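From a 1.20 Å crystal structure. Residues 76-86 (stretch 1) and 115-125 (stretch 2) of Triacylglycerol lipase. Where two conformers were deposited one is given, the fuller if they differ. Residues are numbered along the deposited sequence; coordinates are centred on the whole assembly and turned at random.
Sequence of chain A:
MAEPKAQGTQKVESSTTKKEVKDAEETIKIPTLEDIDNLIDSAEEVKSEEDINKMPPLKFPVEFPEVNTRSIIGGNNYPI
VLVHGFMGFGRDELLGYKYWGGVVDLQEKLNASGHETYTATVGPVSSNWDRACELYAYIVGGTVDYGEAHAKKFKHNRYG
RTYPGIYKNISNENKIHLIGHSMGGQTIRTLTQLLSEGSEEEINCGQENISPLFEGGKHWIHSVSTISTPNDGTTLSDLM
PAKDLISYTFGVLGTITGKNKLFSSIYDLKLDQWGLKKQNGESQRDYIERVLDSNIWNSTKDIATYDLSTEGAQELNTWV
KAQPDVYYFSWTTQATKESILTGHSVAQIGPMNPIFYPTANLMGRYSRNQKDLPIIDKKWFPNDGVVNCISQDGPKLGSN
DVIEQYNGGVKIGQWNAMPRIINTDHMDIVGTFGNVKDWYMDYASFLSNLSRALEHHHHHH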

# COMPACT_ATOMS: atom_id res chain seq x y z
N ASN A 76 -11.51 -9.19 -20.39
CA ASN A 76 -12.31 -8.12 -19.83
C ASN A 76 -11.78 -6.76 -20.21
O ASN A 76 -10.63 -6.63 -20.65
CB ASN A 76 -12.29 -8.25 -18.31
CG ASN A 76 -10.93 -7.95 -17.72
OD1 ASN A 76 -10.58 -6.80 -17.52
ND2 ASN A 76 -10.16 -8.99 -17.43
N ASN A 77 -12.61 -5.74 -20.04
CA ASN A 77 -12.22 -4.34 -20.32
C ASN A 77 -12.24 -3.47 -19.06
O ASN A 77 -12.37 -2.24 -19.13
CB ASN A 77 -13.12 -3.73 -21.40
CG ASN A 77 -14.60 -3.80 -21.05
OD1 ASN A 77 -14.97 -4.21 -19.95
ND2 ASN A 77 -15.45 -3.39 -21.98
N TYR A 78 -12.09 -4.11 -17.90
CA TYR A 78 -12.19 -3.40 -16.63
C TYR A 78 -10.98 -2.49 -16.46
O TYR A 78 -9.85 -2.88 -16.76
CB TYR A 78 -12.23 -4.39 -15.49
CG TYR A 78 -13.32 -5.44 -15.58
CD1 TYR A 78 -14.58 -5.13 -16.08
CD2 TYR A 78 -13.08 -6.74 -15.17
CE1 TYR A 78 -15.57 -6.08 -16.14
CE2 TYR A 78 -14.07 -7.71 -15.22
CZ TYR A 78 -15.31 -7.39 -15.73
OH TYR A 78 -16.28 -8.36 -15.76
N PRO A 79 -11.20 -1.28 -15.93
CA PRO A 79 -10.06 -0.39 -15.67
C PRO A 79 -9.29 -0.76 -14.42
O PRO A 79 -9.76 -1.54 -13.59
CB PRO A 79 -10.73 0.97 -15.46
CG PRO A 79 -12.03 0.63 -14.88
CD PRO A 79 -12.47 -0.62 -15.61
N ILE A 80 -8.10 -0.18 -14.31
CA ILE A 80 -7.24 -0.31 -13.14
C ILE A 80 -7.44 0.91 -12.24
O ILE A 80 -7.55 2.03 -12.73
CB ILE A 80 -5.75 -0.41 -13.59
CG1 ILE A 80 -5.49 -1.77 -14.26
CG2 ILE A 80 -4.79 -0.18 -12.43
CD1 ILE A 80 -4.23 -1.82 -15.09
N VAL A 81 -7.49 0.68 -10.94
CA VAL A 81 -7.43 1.74 -9.95
C VAL A 81 -6.21 1.47 -9.07
O VAL A 81 -6.10 0.42 -8.43
CB VAL A 81 -8.73 1.82 -9.10
CG1 VAL A 81 -8.60 2.85 -7.98
CG2 VAL A 81 -9.92 2.17 -9.99
N LEU A 82 -5.32 2.45 -9.02
CA LEU A 82 -4.06 2.39 -8.28
C LEU A 82 -4.24 2.98 -6.88
O LEU A 82 -4.83 4.04 -6.73
CB LEU A 82 -3.00 3.22 -9.03
CG LEU A 82 -2.69 2.79 -10.46
CD1 LEU A 82 -1.81 3.83 -11.13
CD2 LEU A 82 -2.00 1.45 -10.50
N VAL A 83 -3.70 2.29 -5.87
CA VAL A 83 -3.87 2.67 -4.48
C VAL A 83 -2.53 2.63 -3.73
O VAL A 83 -1.93 1.58 -3.53
CB VAL A 83 -4.89 1.77 -3.77
CG1 VAL A 83 -5.14 2.28 -2.34
CG2 VAL A 83 -6.21 1.69 -4.56
N HIS A 84 -2.06 3.83 -3.36
CA HIS A 84 -0.79 4.01 -2.68
C HIS A 84 -0.79 3.46 -1.26
O HIS A 84 -1.84 3.14 -0.68
CB HIS A 84 -0.48 5.51 -2.62
CG HIS A 84 -1.46 6.29 -1.81
ND1 HIS A 84 -1.40 6.35 -0.43
CD2 HIS A 84 -2.54 7.03 -2.16
CE1 HIS A 84 -2.39 7.10 0.02
NE2 HIS A 84 -3.10 7.52 -1.01
N GLY A 85 0.41 3.36 -0.71
CA GLY A 85 0.61 2.89 0.65
C GLY A 85 0.73 3.95 1.72
O GLY A 85 0.11 5.01 1.67
N PHE A 86 1.53 3.61 2.72
CA PHE A 86 1.80 4.48 3.87
C PHE A 86 2.59 5.70 3.41
O PHE A 86 3.56 5.56 2.66
CB PHE A 86 2.59 3.65 4.88
CG PHE A 86 2.94 4.35 6.17
CD1 PHE A 86 1.97 4.73 7.07
CD2 PHE A 86 4.25 4.53 6.51
CE1 PHE A 86 2.30 5.32 8.26
CE2 PHE A 86 4.58 5.11 7.70
CZ PHE A 86 3.61 5.51 8.57
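Stretch 2, residues 115-125: HETYTATVGPV

The imidazole of His84 takes over where the β-ladder leaves off: Val122 N donates to His84 NE2 at 3.0 Å with a nearly straight N-H...N angle of 174°, so a side chain of stretch 1 receives a backbone amide of stretch 2. The ring is held for this role from its other nitrogen, because His84 ND1 donates to Gly85 O at 2.9 Å, which leaves NE2 free to accept. The CA-to-CB bond of His84 points toward stretch 2, and chi1 is p; Val122 N and Thr121 CA lie at the ring edge, near its plane, and His84 CE1 meets Val122 CG2 at 3.7 Å.

Before this point stretch 2 runs extended beside stretch 1 as a parallel strand. Strand 80-83 and the strand beginning at Thr117 have N-to-C directions 27° apart (signed crossing angle -27°), and their axes approach to 4.5 Å. Ile80 pairs with Thr117, Val81 with Tyr118 and Leu82 with Thr119, at CA-CA distances of 4.6, 4.8 and 4.7 Å. Four hydrogen bonds alternate in direction: Ile80 N to Glu116 O (2.9 Å), Tyr118 N to Ile80 O (2.8 Å), Leu82 N to Tyr118 O (2.9 Å) and Ala120 N to Leu82 O (2.9 Å). Ile80 and Leu82 thus each use both backbone N and O toward stretch 2. Beyond them the strands separate: Val83 CA and Ala120 CA are 5.5 Å apart, and water 2 enters, donating to Ala120 O at 2.7 Å and accepting a weak bond from His84 N at 2.9 Å.

Side chains alternate between the sheet faces. Val81, Val83, Tyr118 and Ala120 share one, where Val81 CG1 packs on Ala120 CB at 3.9 Å; Ile80, Leu82, Thr117 and Thr119 share the other, where Leu82 CD1 lies 3.8 Å from Thr117 CG2.

At the start of the contact, Pro79 points toward stretch 2, its CB 3.9 Å from Tyr118 CE2 at the ring edge and 3.8 Å from Glu116 CD. Tyr118 OH donates to Glu116 OE2 at 2.6 Å, while water 1 bridges the stretches by donating to Glu116 OE1 (2.7 Å) and Asn77 O (2.5 Å).

At the far end both stretches are in loop conformation. Phe86 CA makes a CA-H...O contact with Pro124 O at 3.4 Å, and its ring reaches Val125, CE1 to CG1 at 3.7 Å. In all, the stretches bury 798 Å², both sides summed.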

# COMPACT_ATOMS: atom_id res chain seq x y z
N HIS A 115 -4.78 1.19 -21.70
CA HIS A 115 -5.14 0.55 -20.44
C HIS A 115 -5.79 1.61 -19.55
O HIS A 115 -5.10 2.40 -18.91
CB HIS A 115 -3.90 -0.04 -19.77
CG HIS A 115 -3.07 -0.89 -20.69
ND1 HIS A 115 -3.48 -2.14 -21.12
CD2 HIS A 115 -1.86 -0.69 -21.24
CE1 HIS A 115 -2.56 -2.65 -21.92
NE2 HIS A 115 -1.56 -1.79 -22.00
N GLU A 116 -7.12 1.63 -19.54
CA GLU A 116 -7.88 2.60 -18.74
C GLU A 116 -7.48 2.49 -17.28
O GLU A 116 -7.58 1.41 -16.68
CB GLU A 116 -9.38 2.38 -18.91
CG GLU A 116 -10.24 3.48 -18.29
CD GLU A 116 -11.72 3.19 -18.36
OE1 GLU A 116 -12.10 2.17 -18.96
OE2 GLU A 116 -12.52 3.97 -17.81
N THR A 117 -6.99 3.59 -16.72
CA THR A 117 -6.39 3.60 -15.39
C THR A 117 -6.70 4.89 -14.65
O THR A 117 -6.60 5.99 -15.21
CB THR A 117 -4.85 3.45 -15.48
OG1 THR A 117 -4.52 2.22 -16.12
CG2 THR A 117 -4.19 3.47 -14.09
N TYR A 118 -7.04 4.73 -13.37
CA TYR A 118 -7.27 5.82 -12.44
C TYR A 118 -6.40 5.65 -11.21
O TYR A 118 -5.90 4.56 -10.92
CB TYR A 118 -8.74 5.84 -12.00
CG TYR A 118 -9.68 5.88 -13.16
CD1 TYR A 118 -9.99 7.09 -13.74
CD2 TYR A 118 -10.21 4.73 -13.71
CE1 TYR A 118 -10.82 7.17 -14.83
CE2 TYR A 118 -11.06 4.80 -14.82
CZ TYR A 118 -11.35 6.03 -15.37
OH TYR A 118 -12.19 6.14 -16.48
N THR A 119 -6.25 6.75 -10.48
CA THR A 119 -5.48 6.77 -9.25
C THR A 119 -6.39 7.22 -8.12
O THR A 119 -7.06 8.25 -8.23
CB THR A 119 -4.29 7.74 -9.36
OG1 THR A 119 -3.43 7.31 -10.42
CG2 THR A 119 -3.48 7.78 -8.08
N ALA A 120 -6.44 6.43 -7.05
CA ALA A 120 -7.18 6.82 -5.86
C ALA A 120 -6.22 7.29 -4.78
O ALA A 120 -5.12 6.76 -4.65
CB ALA A 120 -8.02 5.67 -5.35
N THR A 121 -6.67 8.24 -3.97
CA THR A 121 -5.84 8.79 -2.91
C THR A 121 -6.61 8.71 -1.59
O THR A 121 -7.77 9.12 -1.52
CB THR A 121 -5.39 10.20 -3.27
OG1 THR A 121 -4.60 10.09 -4.47
CG2 THR A 121 -4.58 10.83 -2.15
N VAL A 122 -5.96 8.15 -0.58
CA VAL A 122 -6.55 7.93 0.73
C VAL A 122 -5.60 8.42 1.83
O VAL A 122 -4.52 8.92 1.53
CB VAL A 122 -6.92 6.43 0.91
CG1 VAL A 122 -7.92 5.99 -0.17
CG2 VAL A 122 -5.68 5.54 0.89
N GLY A 123 -6.00 8.31 3.10
CA GLY A 123 -5.21 8.86 4.17
C GLY A 123 -3.83 8.21 4.23
O GLY A 123 -3.74 6.96 4.25
N PRO A 124 -2.76 9.01 4.25
CA PRO A 124 -1.41 8.43 4.23
C PRO A 124 -1.04 7.66 5.51
O PRO A 124 -0.16 6.80 5.46
CB PRO A 124 -0.50 9.64 4.02
CG PRO A 124 -1.30 10.80 4.52
CD PRO A 124 -2.72 10.48 4.17
N VAL A 125 -1.64 8.01 6.65
CA VAL A 125 -1.26 7.37 7.91
C VAL A 125 -2.46 6.86 8.72
O VAL A 125 -2.33 6.53 9.89
CB VAL A 125 -0.41 8.34 8.77
CG1 VAL A 125 0.88 8.74 8.05
CG2 VAL A 125 -1.19 9.60 9.16
O HOH W 1 -11.28 -0.17 -20.09
O HOH W 2 -2.63 5.89 -5.36